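Local coordinates for protein pngf-ii (Elizabethkingia meningoseptica, PDB 4R4X) that probably hydrolyses the glycosylamide bond that joins N-linked glycans to asparagine in glycoproteins and glycopeptides, as a peptide:N-glycosidase of the PNGase F family, at residues A[196-201]-A[213-218]; A[347-352]-A[388-393]; A[241-246]-A[356-361]; A[248-253]-A[299-304]; A[188-193]-A[219-224]. All coordinates share one frame; numbering follows the deposited sequence. Where two conformers were deposited one is given.

Contact 1: A[196-201]-A[213-218]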
# COMPACT_ATOMS: atom_id res chain seq x y z
N ILE A 196 -14.36 5.66 -14.88
CA ILE A 196 -14.31 4.46 -15.72
C ILE A 196 -15.77 4.12 -16.04
O ILE A 196 -16.56 3.89 -15.14
CB ILE A 196 -13.59 3.28 -15.03
CG1 ILE A 196 -12.15 3.68 -14.69
CG2 ILE A 196 -13.58 2.08 -15.98
CD1 ILE A 196 -11.30 2.62 -14.01
N ASN A 197 -16.12 4.17 -17.32
CA ASN A 197 -17.53 4.11 -17.77
C ASN A 197 -17.63 3.54 -19.19
O ASN A 197 -16.67 2.98 -19.71
CB ASN A 197 -18.21 5.51 -17.66
CG ASN A 197 -17.73 6.52 -18.71
OD1 ASN A 197 -18.42 7.52 -18.98
ND2 ASN A 197 -16.56 6.29 -19.28
N PHE A 198 -18.81 3.65 -19.81
CA PHE A 198 -19.00 3.15 -21.14
C PHE A 198 -19.71 4.24 -21.90
O PHE A 198 -20.88 4.51 -21.64
CB PHE A 198 -19.83 1.87 -21.13
CG PHE A 198 -19.97 1.25 -22.48
CD1 PHE A 198 -18.97 0.43 -22.98
CD2 PHE A 198 -21.07 1.54 -23.30
CE1 PHE A 198 -19.08 -0.15 -24.23
CE2 PHE A 198 -21.18 0.97 -24.56
CZ PHE A 198 -20.17 0.13 -25.03
N SER A 199 -19.00 4.88 -22.82
CA SER A 199 -19.54 6.01 -23.53
C SER A 199 -18.81 6.23 -24.83
O SER A 199 -17.59 6.27 -24.84
CB SER A 199 -19.47 7.27 -22.66
OG SER A 199 -19.80 8.41 -23.42
N ASP A 200 -19.58 6.43 -25.91
CA ASP A 200 -19.00 6.62 -27.24
C ASP A 200 -18.22 7.94 -27.28
O ASP A 200 -17.36 8.13 -28.13
CB ASP A 200 -20.10 6.60 -28.34
CG ASP A 200 -20.61 5.18 -28.67
OD1 ASP A 200 -20.18 4.20 -28.02
OD2 ASP A 200 -21.46 5.03 -29.59
N ALA A 201 -18.53 8.84 -26.36
CA ALA A 201 -17.84 10.12 -26.23
C ALA A 201 -16.49 10.04 -25.51
O ALA A 201 -15.69 10.96 -25.64
CB ALA A 201 -18.75 11.09 -25.48
N ASN A 213 -14.00 2.06 -24.97
CA ASN A 213 -15.13 2.96 -24.85
C ASN A 213 -15.26 3.54 -23.44
O ASN A 213 -16.36 3.86 -23.01
CB ASN A 213 -16.41 2.23 -25.27
CG ASN A 213 -17.30 3.05 -26.17
OD1 ASN A 213 -16.83 3.67 -27.11
ND2 ASN A 213 -18.60 3.06 -25.90
N GLY A 214 -14.13 3.68 -22.74
CA GLY A 214 -14.05 4.26 -21.40
C GLY A 214 -13.78 3.25 -20.27
O GLY A 214 -13.57 3.65 -19.12
N THR A 215 -13.81 1.96 -20.58
CA THR A 215 -13.67 0.93 -19.55
C THR A 215 -12.21 0.67 -19.13
O THR A 215 -11.96 -0.01 -18.13
CB THR A 215 -14.31 -0.38 -20.00
OG1 THR A 215 -13.71 -0.84 -21.21
CG2 THR A 215 -15.80 -0.21 -20.19
N ILE A 216 -11.27 1.22 -19.89
CA ILE A 216 -9.83 1.08 -19.61
C ILE A 216 -9.19 2.46 -19.60
O ILE A 216 -9.36 3.22 -20.56
CB ILE A 216 -9.14 0.25 -20.70
CG1 ILE A 216 -9.84 -1.10 -20.91
CG2 ILE A 216 -7.68 0.04 -20.36
CD1 ILE A 216 -9.55 -1.74 -22.26
N ILE A 217 -8.52 2.79 -18.50
CA ILE A 217 -7.71 4.00 -18.42
C ILE A 217 -6.24 3.63 -18.20
O ILE A 217 -5.92 2.73 -17.40
CB ILE A 217 -8.21 4.98 -17.33
CG1 ILE A 217 -8.22 4.34 -15.94
CG2 ILE A 217 -9.62 5.47 -17.67
CD1 ILE A 217 -8.76 5.24 -14.85
N LEU A 218 -5.34 4.35 -18.86
CA LEU A 218 -3.92 3.96 -18.91
C LEU A 218 -3.02 5.19 -18.88
O LEU A 218 -3.35 6.20 -19.49
CB LEU A 218 -3.67 3.21 -20.22
CG LEU A 218 -2.34 2.47 -20.32
CD1 LEU A 218 -2.42 1.20 -19.50
CD2 LEU A 218 -1.98 2.08 -21.74
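Asn197, Phe198 and Ser199, in the loop that follows strand 186-196, lie against the turn of a beta hairpin formed by strands 209-211 and 216-222. The hairpin carries a classic beta bulge, in which Thr215 and Ile216 both face one residue of strand 209-211. Two backbone bonds tie the loop to this turn: Asn197 N donates to Gly214 O at 3.2 Å, and Ser199 N to Asn213 O at 2.8 Å, this second donor lying nearly along the C=O axis. Gly214 has a positive phi, a shape in which a side chain would press on the preceding carbonyl. At the inner end Ile196 crosses Ile217 at about a right angle, its CG1 3.7 Å from Ile217 CD1. The other branch, Ile196 CG2, rests 3.4 Å from Thr215 O. Strand 343-350 backs this apolar pair through Ala348. Thr215 OG1 turns elsewhere and bonds to Gly212 O. At the outer end Phe198 CG is anti to the backbone N (chi1 -175°), and its ring has Asn213 ND2 3.4 Å above the plane, over the ring centre. Tyr353 also meets this ring. The amide of Asn213 is inclined at 63° to the ring, and the same nitrogen donates, within its own amide plane, to a carboxylate oxygen: Asn213 ND2 lies 2.9 Å from Asp200 OD1.

Contact 2: A[347-352]-A[388-393]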
# COMPACT_ATOMS: atom_id res chain seq x y z
N GLY A 347 -2.48 0.62 -15.88
CA GLY A 347 -3.88 0.89 -16.17
C GLY A 347 -4.85 0.29 -15.19
O GLY A 347 -4.51 -0.51 -14.33
N ALA A 348 -6.10 0.72 -15.33
CA ALA A 348 -7.17 0.15 -14.56
C ALA A 348 -8.31 -0.14 -15.52
O ALA A 348 -8.53 0.60 -16.47
CB ALA A 348 -7.60 1.13 -13.48
N PHE A 349 -8.98 -1.27 -15.28
CA PHE A 349 -10.11 -1.73 -16.08
C PHE A 349 -11.26 -2.03 -15.14
O PHE A 349 -11.06 -2.67 -14.11
CB PHE A 349 -9.73 -3.00 -16.85
CG PHE A 349 -10.88 -3.83 -17.35
CD1 PHE A 349 -11.65 -3.42 -18.43
CD2 PHE A 349 -11.17 -5.07 -16.78
CE1 PHE A 349 -12.70 -4.20 -18.90
CE2 PHE A 349 -12.20 -5.87 -17.26
CZ PHE A 349 -12.97 -5.44 -18.32
N ILE A 350 -12.45 -1.54 -15.49
CA ILE A 350 -13.69 -2.06 -14.91
C ILE A 350 -14.68 -2.29 -16.06
O ILE A 350 -15.15 -1.34 -16.69
CB ILE A 350 -14.30 -1.11 -13.85
CG1 ILE A 350 -13.31 -0.86 -12.70
CG2 ILE A 350 -15.60 -1.73 -13.32
CD1 ILE A 350 -13.73 0.21 -11.72
N GLY A 351 -14.96 -3.55 -16.35
CA GLY A 351 -15.86 -3.90 -17.43
C GLY A 351 -17.27 -3.51 -17.05
O GLY A 351 -17.84 -4.10 -16.14
N ASN A 352 -17.84 -2.54 -17.76
CA ASN A 352 -19.19 -2.11 -17.51
C ASN A 352 -19.81 -1.52 -18.79
O ASN A 352 -19.10 -1.23 -19.75
CB ASN A 352 -19.23 -1.06 -16.39
CG ASN A 352 -18.69 0.30 -16.83
OD1 ASN A 352 -19.45 1.20 -17.23
ND2 ASN A 352 -17.38 0.46 -16.78
N VAL A 388 -9.51 -7.90 -20.55
CA VAL A 388 -9.55 -6.49 -20.23
C VAL A 388 -10.07 -5.73 -21.43
O VAL A 388 -10.72 -4.69 -21.26
CB VAL A 388 -8.17 -6.01 -19.77
CG1 VAL A 388 -7.94 -4.52 -20.04
CG2 VAL A 388 -7.99 -6.33 -18.28
N MSE A 389 -9.81 -6.26 -22.63
CA MSE A 389 -10.34 -5.67 -23.87
C MSE A 389 -11.72 -6.21 -24.25
O MSE A 389 -12.08 -6.25 -25.43
CB MSE A 389 -9.29 -5.88 -24.98
CG MSE A 389 -8.20 -4.83 -24.84
SE MSE A 389 -6.82 -5.17 -26.23
CE MSE A 389 -7.82 -4.40 -27.73
N GLU A 390 -12.50 -6.59 -23.24
CA GLU A 390 -13.89 -7.03 -23.43
C GLU A 390 -14.72 -6.09 -24.31
O GLU A 390 -15.51 -6.54 -25.13
CB GLU A 390 -14.55 -7.15 -22.06
CG GLU A 390 -16.01 -7.58 -22.06
CD GLU A 390 -16.64 -7.49 -20.66
OE1 GLU A 390 -17.86 -7.72 -20.54
OE2 GLU A 390 -15.92 -7.17 -19.69
N MSE A 391 -14.56 -4.80 -24.11
CA MSE A 391 -15.33 -3.79 -24.89
C MSE A 391 -14.44 -3.24 -26.00
O MSE A 391 -14.58 -2.09 -26.43
CB MSE A 391 -15.84 -2.72 -23.91
CG MSE A 391 -17.00 -3.24 -23.05
SE MSE A 391 -16.33 -3.97 -21.32
CE MSE A 391 -18.11 -4.47 -20.61
N ALA A 392 -13.48 -4.04 -26.44
CA ALA A 392 -12.64 -3.69 -27.58
C ALA A 392 -12.31 -4.90 -28.43
O ALA A 392 -11.23 -4.94 -29.03
CB ALA A 392 -11.36 -3.02 -27.10
N GLY A 393 -13.21 -5.89 -28.44
CA GLY A 393 -13.12 -7.04 -29.32
C GLY A 393 -12.39 -8.29 -28.82
O GLY A 393 -12.22 -9.24 -29.57
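Val388 packs on Phe349 where the loop after strand 378-384 folds over the end of strand 343-350, part of a large antiparallel beta sheet of the PNGase F fold. Val388 CA stands 3.9 Å from the centroid of the Phe349 ring, almost exactly on the ring normal, as a CH-pi contact. Its branch CG2 meets the ring at Phe349 CD2, 3.7 Å away, while the carbonyl comes close too, with Val388 O 3.1 Å from Phe349 CE1. On the opposite face of the ring lies Gly351 N, so the phenyl group is held between two pieces of backbone. Glu390 follows, with CG anti to its backbone N (chi1 179°) and the chain extended from there. Its carboxylate reaches the ring rim, where Glu390 OE2 lies in the ring plane, 3.7 Å from Phe349 CZ. The other oxygen, OE1, is hydrogen-bonded to Tyr396 OH. Met391, a selenomethionine, brings its selenium to another part of the same ring edge. Its chain bends at chi2 (93°), which sets SE beside the Gly351 backbone. The terminal methyl goes further, onto the buried backbone of Asn352: Met391 CE is 3.5 Å from Asn352 N.

Contact 3: A[241-246]-A[356-361]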
# COMPACT_ATOMS: atom_id res chain seq x y z
N ASN A 241 -20.57 5.57 -9.90
CA ASN A 241 -21.17 6.81 -10.38
C ASN A 241 -22.42 6.54 -11.21
O ASN A 241 -22.76 7.33 -12.10
CB ASN A 241 -20.18 7.59 -11.27
CG ASN A 241 -19.16 8.37 -10.48
OD1 ASN A 241 -19.11 8.35 -9.25
ND2 ASN A 241 -18.32 9.08 -11.20
N GLY A 242 -23.07 5.41 -10.97
CA GLY A 242 -24.25 5.05 -11.74
C GLY A 242 -24.43 3.58 -11.98
O GLY A 242 -25.56 3.10 -12.01
N ASP A 243 -23.34 2.85 -12.16
CA ASP A 243 -23.41 1.43 -12.46
C ASP A 243 -23.87 0.68 -11.20
O ASP A 243 -23.32 0.89 -10.14
CB ASP A 243 -22.04 0.94 -12.93
CG ASP A 243 -22.03 -0.52 -13.40
OD1 ASP A 243 -23.10 -1.14 -13.52
OD2 ASP A 243 -20.92 -1.05 -13.65
N ALA A 244 -24.87 -0.19 -11.33
CA ALA A 244 -25.40 -0.95 -10.20
C ALA A 244 -24.69 -2.29 -9.94
O ALA A 244 -24.91 -2.90 -8.90
CB ALA A 244 -26.88 -1.22 -10.42
N TYR A 245 -23.86 -2.74 -10.88
CA TYR A 245 -23.44 -4.14 -10.90
C TYR A 245 -22.06 -4.44 -10.33
O TYR A 245 -21.25 -3.54 -10.11
CB TYR A 245 -23.56 -4.69 -12.33
CG TYR A 245 -24.99 -4.71 -12.80
CD1 TYR A 245 -25.84 -5.74 -12.43
CD2 TYR A 245 -25.49 -3.69 -13.61
CE1 TYR A 245 -27.16 -5.76 -12.86
CE2 TYR A 245 -26.81 -3.70 -14.04
CZ TYR A 245 -27.64 -4.74 -13.66
OH TYR A 245 -28.94 -4.76 -14.10
N ASP A 246 -21.84 -5.73 -10.07
CA ASP A 246 -20.59 -6.25 -9.50
C ASP A 246 -19.62 -6.62 -10.64
O ASP A 246 -19.67 -7.72 -11.22
CB ASP A 246 -20.82 -7.44 -8.56
CG ASP A 246 -21.55 -8.61 -9.20
OD1 ASP A 246 -22.39 -8.41 -10.11
OD2 ASP A 246 -21.29 -9.78 -8.78
N GLY A 356 -22.60 6.39 -16.55
CA GLY A 356 -22.06 7.03 -15.34
C GLY A 356 -20.84 6.25 -14.88
O GLY A 356 -19.79 6.81 -14.59
N GLY A 357 -21.00 4.93 -14.80
CA GLY A 357 -19.89 4.03 -14.53
C GLY A 357 -19.40 4.09 -13.09
O GLY A 357 -20.19 3.94 -12.15
N HIS A 358 -18.09 4.29 -12.95
CA HIS A 358 -17.37 4.22 -11.69
C HIS A 358 -16.37 5.35 -11.63
O HIS A 358 -16.01 5.93 -12.65
CB HIS A 358 -16.59 2.90 -11.57
CG HIS A 358 -17.45 1.70 -11.66
ND1 HIS A 358 -17.81 0.96 -10.55
CD2 HIS A 358 -18.09 1.14 -12.71
CE1 HIS A 358 -18.59 -0.04 -10.93
NE2 HIS A 358 -18.79 0.06 -12.22
N GLN A 359 -15.93 5.67 -10.42
CA GLN A 359 -14.84 6.60 -10.18
C GLN A 359 -13.79 5.87 -9.33
O GLN A 359 -14.15 5.24 -8.33
CB GLN A 359 -15.38 7.79 -9.41
CG GLN A 359 -14.48 8.97 -9.39
CD GLN A 359 -15.24 10.14 -8.82
OE1 GLN A 359 -16.13 10.67 -9.48
NE2 GLN A 359 -14.96 10.49 -7.59
N ILE A 360 -12.52 5.96 -9.73
CA ILE A 360 -11.44 5.42 -8.91
C ILE A 360 -10.29 6.40 -8.66
O ILE A 360 -10.13 7.42 -9.37
CB ILE A 360 -10.83 4.13 -9.51
CG1 ILE A 360 -9.94 4.47 -10.70
CG2 ILE A 360 -11.92 3.15 -9.90
CD1 ILE A 360 -9.05 3.34 -11.17
N SER A 361 -9.51 6.06 -7.63
CA SER A 361 -8.18 6.59 -7.39
C SER A 361 -7.24 5.41 -7.29
O SER A 361 -7.65 4.32 -6.91
CB SER A 361 -8.14 7.42 -6.11
OG SER A 361 -9.03 8.54 -6.24
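Asp243 and His358 meet with carboxylate and imidazole planes nearly perpendicular, 85° apart. His358 NE2 donates to Asp243 OD2 at 2.8 Å, approaching on the anti side of that oxygen and somewhat out of the carboxylate plane. Asp243 CG stands anti to its backbone N (chi1 -174°), which carries the acid toward the ring. The same oxygen, OD2, also forms a salt bridge with Arg247 NE, so two donors grip it, while on the far side of the imidazole ND1 is hydrogen-bonded to Gln238 NE2. Both ring nitrogens are thus engaged, which fixes the ring's rotation. A second crossed pair lies one residue on in strand 358-367. The amides of Asn241 and Gln359 are turned 87° against each other, and Asn241 ND2 donates to Gln359 OE1 at 3.2 Å, nearly straight and within its own amide plane. Asn241 OD1 takes Lys239 NZ instead. Between these pairs one carbonyl gathers the loop backbone: Gly357 O accepts from Asn241 N at 2.8 Å and, weakly, from Asp243 N at 3.3 Å. Close by, Gly356 CA makes a CA-H...O contact with Asn241 O. Asp243 OD1 accepts from Tyr245 N at 3.2 Å from above the carboxylate plane, closing an Asx turn in the connection between strands 231-240 and 248-253, which belong to the two facing sheets of a beta sandwich, consistent with the jelly-roll architecture of the PNGase F family.

Contact 4: A[248-253]-A[299-304]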
# COMPACT_ATOMS: atom_id res chain seq x y z
N THR A 248 -16.04 -6.98 -12.96
CA THR A 248 -14.68 -7.44 -12.97
C THR A 248 -13.79 -6.23 -13.18
O THR A 248 -14.06 -5.40 -14.07
CB THR A 248 -14.47 -8.45 -14.10
OG1 THR A 248 -15.39 -9.54 -13.94
CG2 THR A 248 -13.05 -8.97 -14.09
N GLY A 249 -12.78 -6.14 -12.32
CA GLY A 249 -11.75 -5.13 -12.37
C GLY A 249 -10.33 -5.69 -12.35
O GLY A 249 -10.05 -6.80 -11.84
N ASP A 250 -9.42 -4.92 -12.92
CA ASP A 250 -7.99 -5.23 -12.87
C ASP A 250 -7.23 -3.93 -12.80
O ASP A 250 -7.57 -2.96 -13.48
CB ASP A 250 -7.54 -5.93 -14.16
CG ASP A 250 -7.27 -7.42 -13.99
OD1 ASP A 250 -7.19 -7.95 -12.86
OD2 ASP A 250 -7.12 -8.08 -15.03
N VAL A 251 -6.18 -3.92 -12.00
CA VAL A 251 -5.08 -2.98 -12.13
C VAL A 251 -3.97 -3.79 -12.76
O VAL A 251 -3.62 -4.89 -12.28
CB VAL A 251 -4.64 -2.42 -10.79
CG1 VAL A 251 -3.49 -1.44 -10.97
CG2 VAL A 251 -5.81 -1.75 -10.08
N PHE A 252 -3.45 -3.29 -13.87
CA PHE A 252 -2.52 -4.04 -14.70
C PHE A 252 -1.36 -3.17 -15.14
O PHE A 252 -1.45 -1.94 -15.10
CB PHE A 252 -3.23 -4.63 -15.93
CG PHE A 252 -3.81 -3.62 -16.88
CD1 PHE A 252 -5.10 -3.15 -16.71
CD2 PHE A 252 -3.07 -3.15 -17.96
CE1 PHE A 252 -5.64 -2.20 -17.58
CE2 PHE A 252 -3.61 -2.23 -18.85
CZ PHE A 252 -4.90 -1.73 -18.64
N ILE A 253 -0.27 -3.83 -15.48
CA ILE A 253 0.85 -3.21 -16.17
C ILE A 253 1.08 -3.96 -17.48
O ILE A 253 0.64 -5.11 -17.65
CB ILE A 253 2.14 -3.16 -15.32
CG1 ILE A 253 2.60 -4.55 -14.91
CG2 ILE A 253 1.93 -2.30 -14.07
CD1 ILE A 253 3.96 -4.61 -14.25
N LEU A 299 -1.63 -6.55 -11.64
CA LEU A 299 -1.14 -6.20 -10.30
C LEU A 299 -2.14 -6.64 -9.23
O LEU A 299 -1.74 -7.15 -8.19
CB LEU A 299 -0.90 -4.70 -10.14
CG LEU A 299 0.11 -4.03 -11.07
CD1 LEU A 299 0.37 -2.60 -10.57
CD2 LEU A 299 1.42 -4.83 -11.10
N MSE A 300 -3.42 -6.46 -9.51
CA MSE A 300 -4.51 -6.70 -8.53
C MSE A 300 -5.76 -7.00 -9.31
O MSE A 300 -6.18 -6.21 -10.14
CB MSE A 300 -4.76 -5.44 -7.67
CG MSE A 300 -5.97 -5.56 -6.72
SE MSE A 300 -6.82 -3.81 -6.35
CE MSE A 300 -5.21 -2.69 -6.17
N ARG A 301 -6.37 -8.17 -9.05
CA ARG A 301 -7.67 -8.52 -9.59
C ARG A 301 -8.69 -8.24 -8.49
O ARG A 301 -8.51 -8.69 -7.34
CB ARG A 301 -7.71 -10.00 -10.02
CG ARG A 301 -9.10 -10.54 -10.38
CD ARG A 301 -9.37 -10.76 -11.86
NE ARG A 301 -8.33 -11.54 -12.54
CZ ARG A 301 -8.27 -12.86 -12.70
NH1 ARG A 301 -9.19 -13.68 -12.20
NH2 ARG A 301 -7.23 -13.39 -13.34
N PHE A 302 -9.73 -7.47 -8.83
CA PHE A 302 -10.72 -7.07 -7.85
C PHE A 302 -12.10 -7.08 -8.48
O PHE A 302 -12.25 -7.09 -9.71
CB PHE A 302 -10.42 -5.68 -7.23
CG PHE A 302 -10.54 -4.52 -8.20
CD1 PHE A 302 -9.49 -4.19 -9.06
CD2 PHE A 302 -11.70 -3.74 -8.24
CE1 PHE A 302 -9.60 -3.14 -9.96
CE2 PHE A 302 -11.82 -2.68 -9.14
CZ PHE A 302 -10.77 -2.37 -10.00
N PHE A 303 -13.12 -7.11 -7.63
CA PHE A 303 -14.48 -7.06 -8.10
C PHE A 303 -15.20 -5.93 -7.41
O PHE A 303 -15.11 -5.82 -6.20
CB PHE A 303 -15.14 -8.41 -7.88
CG PHE A 303 -14.54 -9.47 -8.74
CD1 PHE A 303 -13.37 -10.10 -8.35
CD2 PHE A 303 -15.05 -9.71 -10.00
CE1 PHE A 303 -12.74 -11.01 -9.19
CE2 PHE A 303 -14.45 -10.65 -10.83
CZ PHE A 303 -13.27 -11.28 -10.44
N THR A 304 -15.89 -5.09 -8.17
CA THR A 304 -16.66 -4.00 -7.55
C THR A 304 -17.86 -4.57 -6.80
O THR A 304 -18.40 -5.62 -7.16
CB THR A 304 -17.16 -2.91 -8.53
OG1 THR A 304 -18.25 -3.40 -9.32
CG2 THR A 304 -16.05 -2.40 -9.41
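A chi1 of 67° sets Phe302 CG between its backbone N and carbonyl carbon, and the ring lies over Gly249 of the neighbouring strand. The two segments form an antiparallel beta ladder within the larger sheet of the sandwich, with Gly249-Phe302 and Val251-Met300 as hydrogen-bonded pairs and Thr248-Phe303 and Asp250-Arg301 as non-hydrogen-bonded ones. Gly249 has no side chain, and its CA sits 3.8 Å from the centroid of the Phe302 ring in a CH-pi contact over the face. The ladder runs on through Gly249 N to Phe302 O at 2.8 Å and Val251 N to Met300 O at 3.0 Å. It ends in a classic beta bulge, where Leu299 and Met300 both face Val251: Val251 O accepts from Met300 N at 3.2 Å and weakly from Leu299 N. Val251 CG2 lies 4.0 Å from Phe302 CE1, on the sheet face that packs against Leu236 of strand 231-240. The other face carries Asp250, Arg301, Thr248 and Phe303, and there Phe303 is stacked on Trp488. Arg301, bent at chi2 (106°) and chi3, pairs mainly with Glu298 through NH2. Its bridge to Asp250 is long, 3.8 Å from Arg301 NE to Asp250 OD1, although the oxygen lies in the guanidinium plane at its edge. At the bulge itself, Leu299 crosses Ile253 at about a right angle, with Leu299 CD1 3.8 Å from Ile253 CG2.

Contact 5: A[188-193]-A[219-224]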
# COMPACT_ATOMS: atom_id res chain seq x y z
N ILE A 188 3.70 6.80 -5.36
CA ILE A 188 3.61 7.04 -6.78
C ILE A 188 2.15 7.24 -7.18
O ILE A 188 1.41 6.26 -7.33
CB ILE A 188 4.18 5.86 -7.57
CG1 ILE A 188 5.61 5.51 -7.10
CG2 ILE A 188 4.14 6.16 -9.07
CD1 ILE A 188 6.65 6.54 -7.46
N PRO A 189 1.73 8.51 -7.41
CA PRO A 189 0.35 8.76 -7.81
C PRO A 189 0.10 8.27 -9.22
O PRO A 189 0.98 8.42 -10.09
CB PRO A 189 0.22 10.30 -7.74
CG PRO A 189 1.55 10.83 -7.31
CD PRO A 189 2.56 9.73 -7.40
N VAL A 190 -1.06 7.67 -9.44
CA VAL A 190 -1.44 7.24 -10.77
C VAL A 190 -2.74 7.92 -11.20
O VAL A 190 -2.72 8.70 -12.15
CB VAL A 190 -1.58 5.70 -10.87
CG1 VAL A 190 -1.84 5.28 -12.30
CG2 VAL A 190 -0.33 5.03 -10.35
N PHE A 191 -3.85 7.62 -10.52
CA PHE A 191 -5.17 8.20 -10.85
C PHE A 191 -5.81 8.82 -9.63
O PHE A 191 -5.67 8.31 -8.51
CB PHE A 191 -6.15 7.19 -11.47
CG PHE A 191 -5.66 6.52 -12.73
CD1 PHE A 191 -5.31 7.25 -13.85
CD2 PHE A 191 -5.59 5.14 -12.80
CE1 PHE A 191 -4.87 6.63 -14.99
CE2 PHE A 191 -5.12 4.51 -13.93
CZ PHE A 191 -4.77 5.26 -15.04
N GLU A 192 -6.51 9.93 -9.85
CA GLU A 192 -7.28 10.58 -8.79
C GLU A 192 -8.67 10.94 -9.30
O GLU A 192 -8.80 11.67 -10.27
CB GLU A 192 -6.56 11.85 -8.30
CG GLU A 192 -7.27 12.50 -7.13
CD GLU A 192 -6.39 13.50 -6.38
OE1 GLU A 192 -6.62 13.68 -5.16
OE2 GLU A 192 -5.46 14.08 -7.00
N ASN A 193 -9.69 10.38 -8.64
CA ASN A 193 -11.08 10.54 -9.03
C ASN A 193 -11.32 10.45 -10.54
O ASN A 193 -11.92 11.33 -11.12
CB ASN A 193 -11.60 11.88 -8.47
CG ASN A 193 -11.45 11.98 -6.95
OD1 ASN A 193 -11.64 11.00 -6.22
ND2 ASN A 193 -11.09 13.16 -6.47
N LYS A 219 -1.89 5.11 -18.19
CA LYS A 219 -0.89 6.17 -18.29
C LYS A 219 0.51 5.61 -18.15
O LYS A 219 0.70 4.44 -17.77
CB LYS A 219 -1.13 7.28 -17.28
CG LYS A 219 -1.00 6.90 -15.83
CD LYS A 219 -0.74 8.10 -14.90
CE LYS A 219 -1.72 9.23 -15.09
NZ LYS A 219 -1.50 10.33 -14.12
N LYS A 220 1.49 6.44 -18.47
CA LYS A 220 2.88 6.11 -18.24
C LYS A 220 3.30 6.71 -16.91
O LYS A 220 2.98 7.89 -16.62
CB LYS A 220 3.78 6.67 -19.35
CG LYS A 220 3.61 6.01 -20.70
CD LYS A 220 4.72 6.40 -21.69
CE LYS A 220 4.81 7.91 -21.87
NZ LYS A 220 5.39 8.33 -23.18
N VAL A 221 3.96 5.92 -16.08
CA VAL A 221 4.48 6.42 -14.81
C VAL A 221 5.93 5.97 -14.61
O VAL A 221 6.29 4.83 -14.94
CB VAL A 221 3.62 6.00 -13.59
CG1 VAL A 221 2.18 6.43 -13.78
CG2 VAL A 221 3.66 4.51 -13.35
N LYS A 222 6.76 6.86 -14.09
CA LYS A 222 8.15 6.54 -13.86
C LYS A 222 8.35 5.95 -12.45
O LYS A 222 7.97 6.55 -11.47
CB LYS A 222 9.05 7.77 -14.08
CG LYS A 222 10.53 7.47 -13.85
CD LYS A 222 11.01 6.21 -14.58
CE LYS A 222 12.52 6.05 -14.57
NZ LYS A 222 13.03 5.69 -13.21
N ILE A 223 8.90 4.75 -12.38
CA ILE A 223 9.16 4.07 -11.13
C ILE A 223 10.65 4.15 -10.84
O ILE A 223 11.46 3.77 -11.68
CB ILE A 223 8.80 2.57 -11.23
CG1 ILE A 223 7.37 2.41 -11.75
CG2 ILE A 223 9.00 1.87 -9.88
CD1 ILE A 223 6.32 3.03 -10.85
N PRO A 224 11.01 4.64 -9.63
CA PRO A 224 12.43 4.72 -9.30
C PRO A 224 13.04 3.34 -9.17
O PRO A 224 12.31 2.33 -9.15
CB PRO A 224 12.44 5.45 -7.96
CG PRO A 224 11.13 5.11 -7.35
CD PRO A 224 10.17 5.12 -8.52
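The ring of Phe191 is approached obliquely by the aliphatic chain of Lys219, whose CG lies 4.0 Å from Phe191 CE1, while one face is occupied by the neighbouring Val190, with CG1 3.7 Å above the plane and over the ring centre. The side chains of Phe191 and Lys219 run alongside in opposite senses. Lys219 CG takes the position between its backbone N and carbonyl carbon (chi1 65°), and a further bend at chi3 (51°) swings CE back toward Val190. The ammonium group then ends on the backbone: Lys219 NZ donates to Val190 O at 2.8 Å, in the carbonyl plane and with a C=O...donor angle of 155°. The aliphatic part of the chain passes Val190 CG1, which is 4.0 Å from Lys219 CG. The carbonyl that receives the lysine belongs to a classic beta bulge, since Val190 and Phe191 both face Leu362 of strand 358-367. Strand 186-196 is the outermost strand of a four-stranded sheet, and strand 216-222 belongs to the larger sheet that faces it, so the contact lies along one side of a beta sandwich. The strand axes run antiparallel with a closest approach of 8.3 Å, a distance filled by side chains without backbone pairing. Val190 CG1 also looks across at Val221 CG1. Farther along, Ile188 CG2 packs near Ile223 CD1, where Leu364 adds to the apolar layer from strand 358-367. Ile188 and Pro224 reach toward each other tip to tip, with Ile188 CD1 3.9 Å from Pro224 CD.

All five contacts gather round one beta sandwich of this single-chain protein, contact 2 bringing in the loop after strand 378-384. Strands 216-222, 343-350, 248-253 and 297-303 follow one another across its larger sheet, so contacts 1, 2 and 4 are joined laterally, with centres of contacts 1 and 2 about 8 Å apart and of contacts 2 and 4 about 10 Å. Contacts 3 and 5 draw on the smaller sheet, where strands 186-196 and 358-367 are neighbours; their centres are about 21 Å apart. Along the chain contact 1 is nested within contact 5, contact 4 within contact 3, and contacts 2 and 3 cross. Distant sequence segments are thereby interleaved between the two sheets.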